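Local coordinates for mandelate racemase/muconate lactonizing enzyme family protein (Bradyrhizobium sp. ORS 278, PDB 3TOY), which is of unknown function but belongs to the mandelate racemase/muconate lactonizing enzyme family of the enolase superfamily and binds calcium ions, at residues A[250-262]-A[279-291]. Sequence-based numbering, arbitrary orientation.
Sequences QENLSGHAAVRER and FAEAIAAGASDFI. With CA (calcium ion), chain I.
Leu-253 packs against Ala-282, Ala-285 and Ala-287 in the tight, apolar part of this contact. Its CD2 sits 3.7 Å from Ala-282 CB, while CD1 reaches the backbone between Glu-281 and Ala-282. CG stands anti to the carbonyl carbon (chi1 -60°), which carries the branched end toward helix 279-285. The backbones come close where both residues are alanines: Ala-257 CA and Ala-287 CA are 4.0 Å apart. The Ala-257 methyl sits against two carbonyl oxygens, with CB 3.3 Å from Ala-285 O and close to Gly-286 O as well. Both helices belong to the enolase-like C-terminal barrel, where they follow neighbouring parallel strands 243-245 and 267-269. Helix 279-285 ends in a Schellman motif at Gly-286, and the chain then turns into strand 290-291. Toward the other end of helix 253-262 the contact is polar and watery. The Arg-260 chain is extended from CG to NE and reaches this turn. Its NH1 donates to Gly-286 O (3.0 Å), and its NE makes a salt bridge to Asp-289 OD1 (2.8 Å, 168° at the hydrogen). Both acceptors lie at the guanidinium edge, but Ser-288 O sits over one face. The carboxylate is turned 74° from the guanidinium. One water lies between Glu-261 OE2 and Gly-286 O. Two more bind the calcium ion and donate to the Asp-289 carboxylate; Arg-260 O, Ser-263 O and a third water also bind it.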
loop_
_atom_site.group_PDB
_atom_site.type_symbol
_atom_site.label_atom_id
_atom_site.label_comp_id
_atom_site.label_asym_id
_atom_site.label_seq_id
_atom_site.Cartn_x
_atom_site.Cartn_y
_atom_site.Cartn_z
ATOM N N GLN A 250 -19.328 2.347 17.232
ATOM C CA GLN A 250 -19.412 1.190 16.346
ATOM C C GLN A 250 -19.286 1.568 14.863
ATOM O O GLN A 250 -18.778 0.777 14.081
ATOM C CB GLN A 250 -20.716 0.408 16.574
ATOM C CG GLN A 250 -22.028 1.231 16.450
ATOM C CD GLN A 250 -22.697 1.100 15.098
ATOM O OE1 GLN A 250 -22.159 0.485 14.171
ATOM N NE2 GLN A 250 -23.895 1.688 14.970
ATOM N N GLU A 251 -19.764 2.749 14.479
ATOM C CA GLU A 251 -19.720 3.159 13.069
ATOM C C GLU A 251 -18.301 3.546 12.657
ATOM O O GLU A 251 -18.021 3.700 11.468
ATOM C CB GLU A 251 -20.611 4.390 12.822
ATOM C CG GLU A 251 -22.090 4.197 13.189
ATOM C CD GLU A 251 -22.431 4.707 14.593
ATOM O OE1 GLU A 251 -21.536 4.725 15.465
ATOM O OE2 GLU A 251 -23.614 5.081 14.819
ATOM N N ASN A 252 -17.443 3.757 13.648
ATOM C CA ASN A 252 -16.109 4.293 13.394
ATOM C C ASN A 252 -15.159 3.116 13.145
ATOM O O ASN A 252 -14.432 2.695 14.032
ATOM C CB ASN A 252 -15.673 5.176 14.569
ATOM C CG ASN A 252 -14.404 5.996 14.276
ATOM O OD1 ASN A 252 -13.805 5.885 13.201
ATOM N ND2 ASN A 252 -14.006 6.832 15.232
ATOM N N LEU A 253 -15.236 2.550 11.941
ATOM C CA LEU A 253 -14.450 1.368 11.610
ATOM C C LEU A 253 -12.966 1.752 11.531
ATOM O O LEU A 253 -12.093 0.980 11.977
ATOM C CB LEU A 253 -14.895 0.774 10.269
ATOM C CG LEU A 253 -16.377 0.325 10.209
ATOM C CD1 LEU A 253 -16.765 -0.168 8.801
ATOM C CD2 LEU A 253 -16.641 -0.718 11.259
ATOM N N SER A 254 -12.690 2.898 10.909
ATOM C CA SER A 254 -11.296 3.417 10.827
ATOM C C SER A 254 -10.695 3.657 12.192
ATOM O O SER A 254 -9.522 3.348 12.428
ATOM C CB SER A 254 -11.234 4.705 9.991
ATOM O OG SER A 254 -11.565 4.388 8.638
ATOM N N GLY A 255 -11.482 4.226 13.101
ATOM C CA GLY A 255 -11.014 4.437 14.471
ATOM C C GLY A 255 -10.755 3.124 15.199
ATOM O O GLY A 255 -9.741 2.967 15.869
ATOM N N HIS A 256 -11.675 2.166 15.071
ATOM C CA HIS A 256 -11.411 0.831 15.610
ATOM C C HIS A 256 -10.094 0.264 15.060
ATOM O O HIS A 256 -9.278 -0.287 15.810
ATOM C CB HIS A 256 -12.552 -0.136 15.285
ATOM C CG HIS A 256 -13.664 -0.138 16.303
ATOM N ND1 HIS A 256 -14.784 0.652 16.182
ATOM C CD2 HIS A 256 -13.835 -0.862 17.436
ATOM C CE1 HIS A 256 -15.599 0.423 17.203
ATOM N NE2 HIS A 256 -15.037 -0.478 17.990
ATOM N N ALA A 257 -9.892 0.380 13.749
ATOM C CA ALA A 257 -8.675 -0.169 13.148
ATOM C C ALA A 257 -7.423 0.494 13.716
ATOM O O ALA A 257 -6.409 -0.159 13.958
ATOM C CB ALA A 257 -8.724 0.004 11.597
ATOM N N ALA A 258 -7.493 1.798 13.939
ATOM C CA ALA A 258 -6.343 2.498 14.486
ATOM C C ALA A 258 -6.052 2.050 15.928
ATOM O O ALA A 258 -4.890 1.862 16.314
ATOM C CB ALA A 258 -6.569 3.996 14.412
ATOM N N VAL A 259 -7.106 1.856 16.722
ATOM C CA VAL A 259 -6.916 1.301 18.074
ATOM C C VAL A 259 -6.337 -0.097 17.980
ATOM O O VAL A 259 -5.364 -0.440 18.670
ATOM C CB VAL A 259 -8.242 1.284 18.864
ATOM C CG1 VAL A 259 -8.067 0.588 20.250
ATOM C CG2 VAL A 259 -8.766 2.717 19.041
ATOM N N ARG A 260 -6.919 -0.917 17.114
ATOM C CA ARG A 260 -6.445 -2.284 16.982
ATOM C C ARG A 260 -4.955 -2.340 16.646
ATOM O O ARG A 260 -4.201 -3.160 17.195
ATOM C CB ARG A 260 -7.211 -2.972 15.869
ATOM C CG ARG A 260 -6.835 -4.445 15.667
ATOM C CD ARG A 260 -7.477 -4.963 14.401
ATOM N NE ARG A 260 -7.037 -6.323 14.111
ATOM C CZ ARG A 260 -7.047 -6.854 12.888
ATOM N NH1 ARG A 260 -7.458 -6.134 11.863
ATOM N NH2 ARG A 260 -6.639 -8.101 12.690
ATOM N N GLU A 261 -4.538 -1.491 15.707
ATOM C CA GLU A 261 -3.129 -1.463 15.284
ATOM C C GLU A 261 -2.144 -1.205 16.434
ATOM O O GLU A 261 -1.029 -1.749 16.456
ATOM C CB GLU A 261 -2.935 -0.443 14.145
ATOM C CG GLU A 261 -3.351 -1.028 12.771
ATOM C CD GLU A 261 -3.757 0.034 11.720
ATOM O OE1 GLU A 261 -3.166 1.143 11.711
ATOM O OE2 GLU A 261 -4.662 -0.253 10.892
ATOM N N ARG A 262 -2.557 -0.385 17.385
ATOM C CA ARG A 262 -1.694 0.003 18.505
ATOM C C ARG A 262 -1.935 -0.840 19.759
ATOM O O ARG A 262 -1.137 -0.820 20.695
ATOM C CB ARG A 262 -1.975 1.478 18.833
ATOM C CG ARG A 262 -1.369 2.469 17.804
ATOM C CD ARG A 262 0.124 2.635 18.086
ATOM N NE ARG A 262 0.484 4.036 18.310
ATOM C CZ ARG A 262 0.740 4.571 19.504
ATOM N NH1 ARG A 262 0.701 3.827 20.610
ATOM N NH2 ARG A 262 1.045 5.860 19.593
ATOM N N PHE A 279 -20.453 -6.394 8.119
ATOM C CA PHE A 279 -19.269 -7.138 8.538
ATOM C C PHE A 279 -18.187 -7.137 7.474
ATOM O O PHE A 279 -17.002 -7.005 7.815
ATOM C CB PHE A 279 -19.644 -8.556 8.984
ATOM C CG PHE A 279 -20.187 -8.557 10.366
ATOM C CD1 PHE A 279 -19.332 -8.695 11.432
ATOM C CD2 PHE A 279 -21.536 -8.254 10.603
ATOM C CE1 PHE A 279 -19.797 -8.603 12.733
ATOM C CE2 PHE A 279 -22.021 -8.169 11.919
ATOM C CZ PHE A 279 -21.154 -8.335 12.983
ATOM N N ALA A 280 -18.574 -7.291 6.209
ATOM C CA ALA A 280 -17.562 -7.278 5.127
ATOM C C ALA A 280 -16.768 -5.966 5.108
ATOM O O ALA A 280 -15.532 -5.986 4.967
ATOM C CB ALA A 280 -18.183 -7.552 3.730
ATOM N N GLU A 281 -17.447 -4.834 5.240
ATOM C CA GLU A 281 -16.727 -3.544 5.321
ATOM C C GLU A 281 -15.850 -3.392 6.572
ATOM O O GLU A 281 -14.709 -2.860 6.501
ATOM C CB GLU A 281 -17.677 -2.345 5.195
ATOM C CG GLU A 281 -18.471 -2.282 3.858
ATOM C CD GLU A 281 -17.586 -2.263 2.597
ATOM O OE1 GLU A 281 -16.375 -1.933 2.669
ATOM O OE2 GLU A 281 -18.107 -2.590 1.511
ATOM N N ALA A 282 -16.355 -3.824 7.720
ATOM C CA ALA A 282 -15.539 -3.809 8.944
ATOM C C ALA A 282 -14.274 -4.643 8.816
ATOM O O ALA A 282 -13.204 -4.233 9.255
ATOM C CB ALA A 282 -16.360 -4.273 10.168
ATOM N N ILE A 283 -14.395 -5.806 8.203
ATOM C CA ILE A 283 -13.255 -6.718 8.032
ATOM C C ILE A 283 -12.289 -6.132 7.016
ATOM O O ILE A 283 -11.059 -6.218 7.187
ATOM C CB ILE A 283 -13.730 -8.128 7.618
ATOM C CG1 ILE A 283 -14.440 -8.784 8.820
ATOM C CG2 ILE A 283 -12.574 -8.987 7.143
ATOM C CD1 ILE A 283 -15.210 -10.106 8.502
ATOM N N ALA A 284 -12.836 -5.526 5.966
ATOM C CA ALA A 284 -12.012 -4.893 4.949
ATOM C C ALA A 284 -11.220 -3.740 5.566
ATOM O O ALA A 284 -10.098 -3.512 5.199
ATOM C CB ALA A 284 -12.861 -4.376 3.799
ATOM N N ALA A 285 -11.813 -3.011 6.503
ATOM C CA ALA A 285 -11.103 -1.945 7.187
ATOM C C ALA A 285 -10.138 -2.453 8.280
ATOM O O ALA A 285 -9.318 -1.687 8.775
ATOM C CB ALA A 285 -12.091 -0.947 7.775
ATOM N N GLY A 286 -10.206 -3.741 8.616
ATOM C CA GLY A 286 -9.411 -4.314 9.713
ATOM C C GLY A 286 -9.809 -3.729 11.071
ATOM O O GLY A 286 -8.971 -3.497 11.920
ATOM N N ALA A 287 -11.099 -3.528 11.277
ATOM C CA ALA A 287 -11.590 -2.898 12.517
ATOM C C ALA A 287 -11.256 -3.666 13.824
ATOM O O ALA A 287 -11.007 -3.040 14.862
ATOM C CB ALA A 287 -13.098 -2.664 12.406
ATOM N N SER A 288 -11.281 -4.997 13.800
ATOM C CA SER A 288 -11.136 -5.754 15.054
ATOM C C SER A 288 -10.422 -7.091 14.907
ATOM O O SER A 288 -10.270 -7.610 13.798
ATOM C CB SER A 288 -12.514 -5.963 15.680
ATOM O OG SER A 288 -13.298 -6.822 14.847
ATOM N N ASP A 289 -9.953 -7.629 16.038
ATOM C CA ASP A 289 -9.329 -8.939 16.084
ATOM C C ASP A 289 -10.341 -10.021 16.221
ATOM O O ASP A 289 -10.144 -11.103 15.677
ATOM C CB ASP A 289 -8.369 -9.029 17.281
ATOM C CG ASP A 289 -7.284 -7.984 17.194
ATOM O OD1 ASP A 289 -6.468 -8.095 16.260
ATOM O OD2 ASP A 289 -7.254 -7.043 18.004
ATOM N N PHE A 290 -11.401 -9.726 16.983
ATOM C CA PHE A 290 -12.488 -10.665 17.241
ATOM C C PHE A 290 -13.772 -9.972 16.753
ATOM O O PHE A 290 -13.829 -8.735 16.684
ATOM C CB PHE A 290 -12.659 -10.871 18.763
ATOM C CG PHE A 290 -11.457 -11.505 19.466
ATOM C CD1 PHE A 290 -10.517 -12.249 18.763
ATOM C CD2 PHE A 290 -11.316 -11.386 20.844
ATOM C CE1 PHE A 290 -9.451 -12.838 19.441
ATOM C CE2 PHE A 290 -10.256 -11.986 21.522
ATOM C CZ PHE A 290 -9.343 -12.717 20.816
ATOM N N ILE A 291 -14.830 -10.748 16.489
ATOM C CA ILE A 291 -16.139 -10.144 16.238
ATOM C C ILE A 291 -17.182 -10.885 17.075
ATOM O O ILE A 291 -16.982 -12.038 17.419
ATOM C CB ILE A 291 -16.592 -10.182 14.725
ATOM C CG1 ILE A 291 -16.628 -11.616 14.184
ATOM C CG2 ILE A 291 -15.670 -9.231 13.865
ATOM C CD1 ILE A 291 -17.196 -11.696 12.784
HETATM CA CA CA I . -3.240 -5.185 17.964
HETATM O O HOH W 1 -6.030 -2.615 11.836
HETATM O O HOH W 2 -6.334 -2.214 9.395
HETATM O O HOH W 3 -1.334 -4.944 16.894
HETATM O O HOH W 4 -5.272 -5.740 19.031
HETATM O O HOH W 5 -4.107 -6.796 16.203
#